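Long-range contacts in pertussis toxin-like subunit ArtA (Escherichia coli, PDB 4Z9D), which binds NAD and probably acts as the ADP-ribosyltransferase subunit of a pertussis-like AB5 toxin, directed against trimeric G proteins: residues 28-33 with 47-52; 87-92 with 120-125. The protein carries 2 engineered substitutions. All blocks are in the same frame, centred on the assembly; numbering follows the deposited sequence.

Interaction 1 (28-33 with 47-52); sequences FNRNLQ and DSAFIA. With NAD (nicotinamide-adenine-dinucleotide), chain F.
A single beta bridge between Asn29 and Ser48 joins the turn before helix 32-37 to the start of strand 50-54, beside the NAD pocket. Asn29 N donates to Asp47 O at 3.0 Å, and Asn29 O takes Ala49 N at 2.9 Å. The Asn29 amide is used at both atoms, ND2 as donor and OD1 as acceptor. Its CG is anti to the backbone N (chi1 177°), and ND2 makes a weak bond of 3.3 Å to Asp47 OD1, with amide and carboxylate planes nearly perpendicular (84°). The stronger partners lie outside: Gln34 OE1 for ND2 and Ser45 OG for Asp47 OD1. Asn29 OD1 meanwhile accepts from Asn31 N at 2.9 Å, closing an Asx turn. The Phe50 ring lies between Leu32 CD1, 4.1 Å above one face toward the rim, and Ala49 CB, its own chain neighbour, over the centre of the other. Arg30 CG rests on Ala49 CB at 3.5 Å. Further along the strand, Ala52 CB meets C2N of the NAD nicotinamide ring at 3.6 Å. Asn31 OD1 caps Gln34 N, so an Asx turn runs into a side-chain N-cap at the start of helix 32-37, here pinned to a strand of the NAD site.

Interaction 2 (87-92 with 120-125); sequences IFYPIQ and VAVEHI
Val120, Ile87 and Tyr89 bury the most surface where strand 88-90 runs antiparallel to strand 118-122, strongly twisted, with 143° between segment directions. Tyr89 and Val120 form a hydrogen-bonded pair: Tyr89 N donates to Val120 O at 2.8 Å, and Val120 N returns a bond of 2.9 Å to Tyr89 O. Val120 CG1 meets Ile91 CG2, the two side chains crossing at about a right angle, while its CG2 lies near the carbonyl oxygen of Tyr89. The Tyr89 side chain crosses that of Val122 obliquely, Tyr89 CE1 lying 4.1 Å from Val122 CG1. Ile87 accepts from Val122 N through its O at 3.0 Å, which carries the pairing one residue beyond the strand. Ile87 CG2, anti to the backbone N, lies 3.5 Å from Val122 O and 3.6 Å from His124 O. On the face opposite to Tyr89 and Val120, Phe88 and Ala121 are a non-hydrogen-bonded pair. Ala121 CB stands over the centre of the Phe88 ring, 12° off the normal, a CH-pi contact, and Ile125 CG1 reaches Phe88 CZ at 3.6 Å. This is edge pairing in the three-stranded antiparallel sheet of a pertussis toxin S1-like ADP-ribosyltransferase domain, whose other edge, strand 50-54, carries Ala52 of the NAD pocket.

Going from the N terminus, the chain passes residues 28-33, runs through helix 32-37 and the loop after it, and returns at 47-52, where interaction 1 closes a short loop. It continues through strand 50-54, helix 57-68 and strand 77-83 before 87-92, then through two helices to 120-125, where interaction 2 closes a longer one. The two loops lie in series and neither crosses the other. What unites them is the sheet: strand 118-122 is central, between 50-54 and 88-90. Backbone contacts Ile51 N to Ala121 O and Ala49 O to Glu123 N, both probable hydrogen bonds, link 47-52 to 120-125, so that the helix start and edge strand 88-90 are connected through strand 118-122.

Interaction 1 (28-33 with 47-52)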
ATOM      1  N   PHE A  28     -13.875   3.881   6.324  1.00 11.19           N
ATOM      2  CA  PHE A  28     -14.617   2.711   5.848  1.00 11.48           C
ATOM      3  C   PHE A  28     -15.174   2.906   4.445  1.00  8.73           C
ATOM      4  O   PHE A  28     -16.017   2.137   4.001  1.00 11.73           O
ATOM      5  CB  PHE A  28     -15.761   2.392   6.821  1.00 11.64           C
ATOM      6  CG  PHE A  28     -15.289   2.056   8.204  1.00 15.02           C
ATOM      7  CD1 PHE A  28     -14.917   0.761   8.532  1.00 14.85           C
ATOM      8  CD2 PHE A  28     -15.184   3.047   9.169  1.00 16.20           C
ATOM      9  CE1 PHE A  28     -14.467   0.455   9.808  1.00 20.30           C
ATOM     10  CE2 PHE A  28     -14.735   2.757  10.440  1.00 17.89           C
ATOM     11  CZ  PHE A  28     -14.376   1.464  10.769  1.00 19.84           C
ATOM     12  N   ASN A  29     -14.693   3.932   3.749  1.00  9.35           N
ATOM     13  CA  ASN A  29     -15.131   4.251   2.386  1.00  9.81           C
ATOM     14  C   ASN A  29     -14.575   3.280   1.353  1.00 12.97           C
ATOM     15  O   ASN A  29     -13.392   3.353   1.005  1.00 11.18           O
ATOM     16  CB  ASN A  29     -14.706   5.691   2.028  1.00 10.01           C
ATOM     17  CG  ASN A  29     -15.066   6.096   0.598  1.00 14.71           C
ATOM     18  OD1 ASN A  29     -15.664   5.330  -0.164  1.00 13.53           O
ATOM     19  ND2 ASN A  29     -14.686   7.320   0.227  1.00 18.40           N
ATOM     20  N   ARG A  30     -15.429   2.402   0.832  1.00 10.41           N
ATOM     21  CA  ARG A  30     -14.981   1.403  -0.150  1.00 10.30           C
ATOM     22  C   ARG A  30     -15.173   1.814  -1.615  1.00 10.77           C
ATOM     23  O   ARG A  30     -15.396   0.966  -2.478  1.00 11.97           O
ATOM     24  CB  ARG A  30     -15.679   0.056   0.120  1.00  7.84           C
ATOM     25  CG  ARG A  30     -15.081  -0.679   1.313  1.00  9.43           C
ATOM     26  CD  ARG A  30     -15.775  -2.000   1.647  1.00 11.00           C
ATOM     27  NE  ARG A  30     -15.243  -2.536   2.896  1.00 14.30           N
ATOM     28  CZ  ARG A  30     -14.721  -3.750   3.040  1.00 14.39           C
ATOM     29  NH1 ARG A  30     -14.258  -4.115   4.225  1.00 14.59           N
ATOM     30  NH2 ARG A  30     -14.672  -4.596   2.020  1.00  8.52           N
ATOM     31  N   ASN A  31     -15.074   3.112  -1.906  1.00 10.85           N
ATOM     32  CA  ASN A  31     -15.009   3.572  -3.293  1.00 11.18           C
ATOM     33  C   ASN A  31     -13.589   3.379  -3.792  1.00 12.19           C
ATOM     34  O   ASN A  31     -12.708   4.192  -3.483  1.00  9.51           O
ATOM     35  CB  ASN A  31     -15.429   5.046  -3.413  1.00 12.21           C
ATOM     36  CG  ASN A  31     -15.515   5.523  -4.865  1.00 18.37           C
ATOM     37  OD1 ASN A  31     -14.675   5.182  -5.700  1.00 15.02           O
ATOM     38  ND2 ASN A  31     -16.550   6.300  -5.171  1.00 16.15           N
ATOM     39  N   LEU A  32     -13.367   2.300  -4.540  1.00  8.31           N
ATOM     40  CA  LEU A  32     -12.013   1.932  -4.954  1.00  8.29           C
ATOM     41  C   LEU A  32     -11.386   2.966  -5.890  1.00 13.72           C
ATOM     42  O   LEU A  32     -10.208   3.272  -5.771  1.00 11.23           O
ATOM     43  CB  LEU A  32     -12.011   0.544  -5.625  1.00 10.54           C
ATOM     44  CG  LEU A  32     -10.652  -0.072  -5.994  1.00 13.05           C
ATOM     45  CD1 LEU A  32      -9.802  -0.313  -4.758  1.00 10.81           C
ATOM     46  CD2 LEU A  32     -10.830  -1.374  -6.760  1.00 11.60           C
ATOM     47  N   GLN A  33     -12.164   3.514  -6.819  1.00 12.17           N
ATOM     48  CA  GLN A  33     -11.599   4.494  -7.745  1.00 18.61           C
ATOM     49  C   GLN A  33     -11.108   5.741  -7.011  1.00 14.55           C
ATOM     50  O   GLN A  33     -10.074   6.304  -7.351  1.00 13.61           O
ATOM     51  CB  GLN A  33     -12.600   4.870  -8.829  1.00 22.91           C
ATOM     52  CG  GLN A  33     -11.908   5.534 -10.014  1.00 30.20           C
ATOM     53  CD  GLN A  33     -12.695   5.412 -11.302  1.00 32.02           C
ATOM     54  OE1 GLN A  33     -12.358   6.032 -12.318  1.00 32.06           O
ATOM     55  NE2 GLN A  33     -13.754   4.620 -11.266  1.00 31.07           N
ATOM     56  N   ASP A  47     -10.811   9.068   4.412  1.00 13.34           N
ATOM     57  CA  ASP A  47     -11.731   8.062   4.934  1.00 12.14           C
ATOM     58  C   ASP A  47     -11.657   6.739   4.185  1.00 11.12           C
ATOM     59  O   ASP A  47     -12.529   5.894   4.340  1.00 10.44           O
ATOM     60  CB  ASP A  47     -13.174   8.587   4.921  1.00 16.24           C
ATOM     61  CG  ASP A  47     -13.645   8.975   3.537  1.00 16.79           C
ATOM     62  OD1 ASP A  47     -12.870   8.829   2.571  1.00 18.90           O
ATOM     63  OD2 ASP A  47     -14.822   9.388   3.406  1.00 20.11           O
ATOM     64  N   SER A  48     -10.619   6.564   3.370  1.00 11.13           N
ATOM     65  CA  SER A  48     -10.442   5.328   2.602  1.00  9.47           C
ATOM     66  C   SER A  48     -10.540   4.068   3.461  1.00 10.04           C
ATOM     67  O   SER A  48     -10.015   4.021   4.580  1.00  9.62           O
ATOM     68  CB  SER A  48      -9.097   5.338   1.884  1.00  9.46           C
ATOM     69  OG  SER A  48      -8.915   4.117   1.185  1.00 12.39           O
ATOM     70  N   ALA A  49     -11.212   3.050   2.929  1.00  8.70           N
ATOM     71  CA  ALA A  49     -11.315   1.765   3.606  1.00  8.00           C
ATOM     72  C   ALA A  49     -10.038   0.963   3.452  1.00  9.08           C
ATOM     73  O   ALA A  49      -9.844  -0.048   4.119  1.00  7.57           O
ATOM     74  CB  ALA A  49     -12.476   0.970   3.062  1.00 10.32           C
ATOM     75  N   PHE A  50      -9.190   1.401   2.543  1.00  7.93           N
ATOM     76  CA  PHE A  50      -8.103   0.561   2.073  1.00  8.82           C
ATOM     77  C   PHE A  50      -6.728   1.058   2.524  1.00 11.01           C
ATOM     78  O   PHE A  50      -6.508   2.264   2.690  1.00  9.55           O
ATOM     79  CB  PHE A  50      -8.144   0.476   0.542  1.00  8.23           C
ATOM     80  CG  PHE A  50      -9.490   0.100  -0.018  1.00  7.52           C
ATOM     81  CD1 PHE A  50      -9.965  -1.199   0.104  1.00  8.61           C
ATOM     82  CD2 PHE A  50     -10.283   1.041  -0.666  1.00 10.46           C
ATOM     83  CE1 PHE A  50     -11.205  -1.560  -0.417  1.00  9.11           C
ATOM     84  CE2 PHE A  50     -11.525   0.694  -1.196  1.00 11.08           C
ATOM     85  CZ  PHE A  50     -11.992  -0.619  -1.065  1.00  9.86           C
ATOM     86  N   ILE A  51      -5.801   0.119   2.679  1.00  5.56           N
ATOM     87  CA  ILE A  51      -4.398   0.431   2.977  1.00  7.68           C
ATOM     88  C   ILE A  51      -3.569   0.012   1.770  1.00  7.94           C
ATOM     89  O   ILE A  51      -3.537  -1.159   1.418  1.00  6.56           O
ATOM     90  CB  ILE A  51      -3.905  -0.301   4.236  1.00  7.09           C
ATOM     91  CG1 ILE A  51      -4.802   0.032   5.439  1.00 10.61           C
ATOM     92  CG2 ILE A  51      -2.442   0.026   4.527  1.00  8.28           C
ATOM     93  CD1 ILE A  51      -4.704  -0.978   6.586  1.00  9.70           C
ATOM     94  N   ALA A  52      -2.922   0.973   1.118  1.00  8.00           N
ATOM     95  CA  ALA A  52      -2.227   0.709  -0.139  1.00  9.53           C
ATOM     96  C   ALA A  52      -0.909  -0.019   0.073  1.00  7.81           C
ATOM     97  O   ALA A  52      -0.145   0.311   0.980  1.00  6.52           O
ATOM     98  CB  ALA A  52      -1.972   2.010  -0.881  1.00  8.80           C
TER
HETATM   99  PA  NAD F 202      -2.099   7.201   3.097  1.00 18.45           P
HETATM  100  O1A NAD F 202      -2.462   5.804   3.452  1.00 18.11           O
HETATM  101  O2A NAD F 202      -3.056   8.301   3.383  1.00 23.19           O
HETATM  102  O5B NAD F 202      -0.661   7.507   3.800  1.00 20.54           O
HETATM  103  C5B NAD F 202      -0.005   8.785   3.776  1.00 17.85           C
HETATM  104  C4B NAD F 202       0.412   9.122   5.223  1.00 21.31           C
HETATM  105  O4B NAD F 202      -0.768   9.356   6.050  1.00 22.77           O
HETATM  106  C3B NAD F 202       1.057   7.923   5.850  1.00 19.75           C
HETATM  107  O3B NAD F 202       2.441   7.860   5.389  1.00 21.62           O
HETATM  108  C2B NAD F 202       0.983   8.336   7.292  1.00 20.34           C
HETATM  109  O2B NAD F 202       1.798   9.484   7.459  1.00 21.14           O
HETATM  110  C1B NAD F 202      -0.478   8.806   7.369  1.00 24.13           C
HETATM  111  N9A NAD F 202      -1.561   7.778   7.564  1.00 20.96           N
HETATM  112  C8A NAD F 202      -2.087   6.843   6.775  1.00 20.06           C
HETATM  113  N7A NAD F 202      -3.064   6.235   7.453  1.00 19.34           N
HETATM  114  C5A NAD F 202      -3.161   6.806   8.658  1.00 22.05           C
HETATM  115  C6A NAD F 202      -3.970   6.579   9.709  1.00 21.39           C
HETATM  116  N6A NAD F 202      -4.869   5.608   9.574  1.00 18.66           N
HETATM  117  N1A NAD F 202      -3.882   7.287  10.847  1.00 21.41           N
HETATM  118  C2A NAD F 202      -2.923   8.295  10.927  1.00 29.33           C
HETATM  119  N3A NAD F 202      -2.089   8.513   9.822  1.00 22.35           N
HETATM  120  C4A NAD F 202      -2.230   7.765   8.715  1.00 22.76           C
HETATM  121  O3  NAD F 202      -1.756   7.275   1.558  1.00 14.58           O
HETATM  122  PN  NAD F 202      -0.796   6.202   0.800  1.00 16.80           P
HETATM  123  O1N NAD F 202      -0.990   4.835   1.357  1.00 17.73           O
HETATM  124  O2N NAD F 202       0.561   6.780   0.679  1.00 20.91           O
HETATM  125  O5D NAD F 202      -1.515   6.219  -0.619  1.00 19.02           O
HETATM  126  C5D NAD F 202      -1.715   7.430  -1.359  1.00 22.02           C
HETATM  127  C4D NAD F 202      -1.788   7.109  -2.856  1.00 18.57           C
HETATM  128  O4D NAD F 202      -0.582   6.313  -3.126  1.00 16.99           O
HETATM  129  C3D NAD F 202      -2.999   6.218  -3.190  1.00 15.83           C
HETATM  130  O3D NAD F 202      -3.411   6.411  -4.548  1.00 20.61           O
HETATM  131  C2D NAD F 202      -2.348   4.854  -3.066  1.00 16.63           C
HETATM  132  O2D NAD F 202      -3.117   3.842  -3.752  1.00 20.25           O
HETATM  133  C1D NAD F 202      -0.992   5.070  -3.725  1.00 18.82           C
HETATM  134  N1N NAD F 202      -0.064   3.942  -3.356  1.00 16.07           N
HETATM  135  C2N NAD F 202       0.707   4.007  -2.169  1.00 12.48           C
HETATM  136  C3N NAD F 202       1.546   2.965  -1.770  1.00 12.48           C
HETATM  137  C7N NAD F 202       2.319   3.049  -0.597  1.00 12.36           C
HETATM  138  O7N NAD F 202       3.303   2.142  -0.429  1.00 11.53           O
HETATM  139  N7N NAD F 202       2.077   4.045   0.261  1.00 11.22           N
HETATM  140  C4N NAD F 202       1.613   1.829  -2.573  1.00 13.94           C
HETATM  141  C5N NAD F 202       0.865   1.749  -3.747  1.00 13.43           C
HETATM  142  C6N NAD F 202       0.021   2.781  -4.144  1.00 14.43           C

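Interaction 2 (87-92 with 120-125)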
ATOM      1  N   ILE A  87      -6.758 -10.706   3.766  1.00 10.09           N
ATOM      2  CA  ILE A  87      -7.108  -9.311   4.007  1.00 12.40           C
ATOM      3  C   ILE A  87      -6.712  -8.440   2.805  1.00 11.39           C
ATOM      4  O   ILE A  87      -7.243  -7.343   2.605  1.00  8.53           O
ATOM      5  CB  ILE A  87      -6.363  -8.796   5.287  1.00 18.68           C
ATOM      6  CG1 ILE A  87      -6.713  -9.652   6.510  1.00 20.16           C
ATOM      7  CG2 ILE A  87      -6.608  -7.306   5.558  1.00 18.33           C
ATOM      8  CD1 ILE A  87      -5.903  -9.299   7.753  1.00 22.69           C
ATOM      9  N   PHE A  88      -5.817  -8.980   1.982  1.00  6.31           N
ATOM     10  CA  PHE A  88      -5.214  -8.274   0.854  1.00  9.37           C
ATOM     11  C   PHE A  88      -5.867  -8.697  -0.448  1.00  8.58           C
ATOM     12  O   PHE A  88      -6.127  -9.880  -0.664  1.00  9.93           O
ATOM     13  CB  PHE A  88      -3.705  -8.547   0.785  1.00  6.98           C
ATOM     14  CG  PHE A  88      -2.925  -8.027   1.971  1.00  8.26           C
ATOM     15  CD1 PHE A  88      -3.079  -8.602   3.229  1.00  9.93           C
ATOM     16  CD2 PHE A  88      -2.017  -6.983   1.818  1.00  6.74           C
ATOM     17  CE1 PHE A  88      -2.351  -8.155   4.318  1.00  8.15           C
ATOM     18  CE2 PHE A  88      -1.281  -6.520   2.903  1.00  8.50           C
ATOM     19  CZ  PHE A  88      -1.448  -7.110   4.158  1.00  7.08           C
ATOM     20  N   TYR A  89      -6.125  -7.730  -1.316  1.00  6.45           N
ATOM     21  CA  TYR A  89      -6.745  -7.975  -2.628  1.00  7.35           C
ATOM     22  C   TYR A  89      -5.949  -7.304  -3.733  1.00  8.62           C
ATOM     23  O   TYR A  89      -5.684  -6.114  -3.646  1.00  8.27           O
ATOM     24  CB  TYR A  89      -8.176  -7.423  -2.680  1.00  7.46           C
ATOM     25  CG  TYR A  89      -9.175  -8.083  -1.763  1.00  6.98           C
ATOM     26  CD1 TYR A  89      -9.229  -7.767  -0.408  1.00  8.51           C
ATOM     27  CD2 TYR A  89     -10.114  -8.976  -2.267  1.00  8.63           C
ATOM     28  CE1 TYR A  89     -10.167  -8.367   0.428  1.00 10.86           C
ATOM     29  CE2 TYR A  89     -11.058  -9.574  -1.438  1.00  6.77           C
ATOM     30  CZ  TYR A  89     -11.076  -9.263  -0.104  1.00  7.58           C
ATOM     31  OH  TYR A  89     -12.014  -9.855   0.708  1.00 17.07           O
ATOM     32  N   PRO A  90      -5.547  -8.058  -4.762  1.00  7.11           N
ATOM     33  CA  PRO A  90      -5.073  -7.391  -5.979  1.00  7.81           C
ATOM     34  C   PRO A  90      -6.227  -6.586  -6.575  1.00 10.92           C
ATOM     35  O   PRO A  90      -7.372  -7.033  -6.481  1.00  9.97           O
ATOM     36  CB  PRO A  90      -4.671  -8.554  -6.898  1.00 10.17           C
ATOM     37  CG  PRO A  90      -4.569  -9.752  -5.998  1.00 12.68           C
ATOM     38  CD  PRO A  90      -5.576  -9.517  -4.908  1.00 12.88           C
ATOM     39  N   ILE A  91      -5.964  -5.436  -7.187  1.00  9.05           N
ATOM     40  CA  ILE A  91      -7.084  -4.578  -7.569  1.00 10.44           C
ATOM     41  C   ILE A  91      -7.791  -5.003  -8.862  1.00  8.94           C
ATOM     42  O   ILE A  91      -8.940  -4.644  -9.086  1.00  8.32           O
ATOM     43  CB  ILE A  91      -6.645  -3.099  -7.716  1.00 12.46           C
ATOM     44  CG1 ILE A  91      -5.599  -2.924  -8.810  1.00 12.15           C
ATOM     45  CG2 ILE A  91      -6.125  -2.554  -6.385  1.00 10.86           C
ATOM     46  CD1 ILE A  91      -5.221  -1.478  -9.024  1.00 13.40           C
ATOM     47  N   GLN A  92      -7.131  -5.793  -9.697  1.00 10.82           N
ATOM     48  CA  GLN A  92      -7.650  -6.061 -11.036  1.00 13.14           C
ATOM     49  C   GLN A  92      -9.051  -6.720 -11.095  1.00 10.28           C
ATOM     50  O   GLN A  92      -9.884  -6.293 -11.891  1.00 10.68           O
ATOM     51  CB  GLN A  92      -6.634  -6.916 -11.805  1.00 13.51           C
ATOM     52  CG  GLN A  92      -6.986  -7.183 -13.247  1.00 18.13           C
ATOM     53  CD  GLN A  92      -5.886  -7.962 -13.959  1.00 29.46           C
ATOM     54  OE1 GLN A  92      -4.931  -7.377 -14.471  1.00 37.87           O
ATOM     55  NE2 GLN A  92      -6.017  -9.288 -13.991  1.00 28.59           N
ATOM     56  N   VAL A 120      -4.481  -3.889  -2.268  1.00  6.50           N
ATOM     57  CA  VAL A 120      -4.974  -3.153  -1.110  1.00  7.12           C
ATOM     58  C   VAL A 120      -5.342  -4.106   0.011  1.00 10.56           C
ATOM     59  O   VAL A 120      -5.846  -5.195  -0.244  1.00  8.13           O
ATOM     60  CB  VAL A 120      -6.204  -2.276  -1.444  1.00  8.47           C
ATOM     61  CG1 VAL A 120      -5.829  -1.204  -2.474  1.00 14.48           C
ATOM     62  CG2 VAL A 120      -7.342  -3.119  -1.976  1.00  7.53           C
ATOM     63  N   ALA A 121      -5.101  -3.681   1.250  1.00  8.65           N
ATOM     64  CA  ALA A 121      -5.587  -4.415   2.414  1.00  6.94           C
ATOM     65  C   ALA A 121      -6.805  -3.695   2.917  1.00  8.36           C
ATOM     66  O   ALA A 121      -6.871  -2.464   2.889  1.00  8.93           O
ATOM     67  CB  ALA A 121      -4.536  -4.495   3.489  1.00  4.90           C
ATOM     68  N   VAL A 122      -7.774  -4.450   3.401  1.00  8.08           N
ATOM     69  CA  VAL A 122      -8.975  -3.809   3.908  1.00  5.80           C
ATOM     70  C   VAL A 122      -8.911  -3.627   5.430  1.00  8.15           C
ATOM     71  O   VAL A 122      -8.648  -4.569   6.181  1.00  8.45           O
ATOM     72  CB  VAL A 122     -10.244  -4.595   3.492  1.00 14.17           C
ATOM     73  CG1 VAL A 122     -10.398  -4.573   1.974  1.00 14.33           C
ATOM     74  CG2 VAL A 122     -10.211  -6.038   4.011  1.00 17.46           C
ATOM     75  N   GLU A 123      -9.163  -2.391   5.860  1.00  9.97           N
ATOM     76  CA  GLU A 123      -9.290  -1.994   7.274  1.00  9.01           C
ATOM     77  C   GLU A 123      -7.991  -2.023   8.098  1.00  8.98           C
ATOM     78  O   GLU A 123      -7.619  -1.013   8.698  1.00 10.96           O
ATOM     79  CB  GLU A 123     -10.355  -2.843   7.999  1.00 10.25           C
ATOM     80  CG  GLU A 123     -10.794  -2.186   9.320  1.00 12.41           C
ATOM     81  CD  GLU A 123     -11.656  -3.071  10.231  1.00 15.94           C
ATOM     82  OE1 GLU A 123     -12.508  -3.842   9.731  1.00 15.97           O
ATOM     83  OE2 GLU A 123     -11.456  -2.998  11.461  1.00 16.50           O
ATOM     84  N   HIS A 124      -7.305  -3.157   8.150  1.00  7.78           N
ATOM     85  CA  HIS A 124      -6.238  -3.313   9.145  1.00  7.24           C
ATOM     86  C   HIS A 124      -5.244  -4.392   8.767  1.00  9.28           C
ATOM     87  O   HIS A 124      -5.632  -5.515   8.485  1.00  7.47           O
ATOM     88  CB  HIS A 124      -6.852  -3.644  10.524  1.00  8.33           C
ATOM     89  CG  HIS A 124      -5.845  -3.906  11.601  1.00 10.33           C
ATOM     90  ND1 HIS A 124      -4.854  -3.002  11.937  1.00 12.45           N
ATOM     91  CD2 HIS A 124      -5.663  -4.971  12.419  1.00 12.66           C
ATOM     92  CE1 HIS A 124      -4.112  -3.502  12.908  1.00  9.80           C
ATOM     93  NE2 HIS A 124      -4.575  -4.695  13.217  1.00 11.59           N
ATOM     94  N   ILE A 125      -3.967  -4.041   8.779  1.00  7.84           N
ATOM     95  CA  ILE A 125      -2.877  -5.010   8.715  1.00  6.56           C
ATOM     96  C   ILE A 125      -2.250  -5.150  10.095  1.00  8.36           C
ATOM     97  O   ILE A 125      -1.669  -4.204  10.595  1.00  8.30           O
ATOM     98  CB  ILE A 125      -1.782  -4.560   7.724  1.00  7.67           C
ATOM     99  CG1 ILE A 125      -2.373  -4.358   6.326  1.00  7.00           C
ATOM    100  CG2 ILE A 125      -0.599  -5.555   7.705  1.00  6.59           C
ATOM    101  CD1 ILE A 125      -1.417  -3.597   5.379  1.00  6.65           C
TER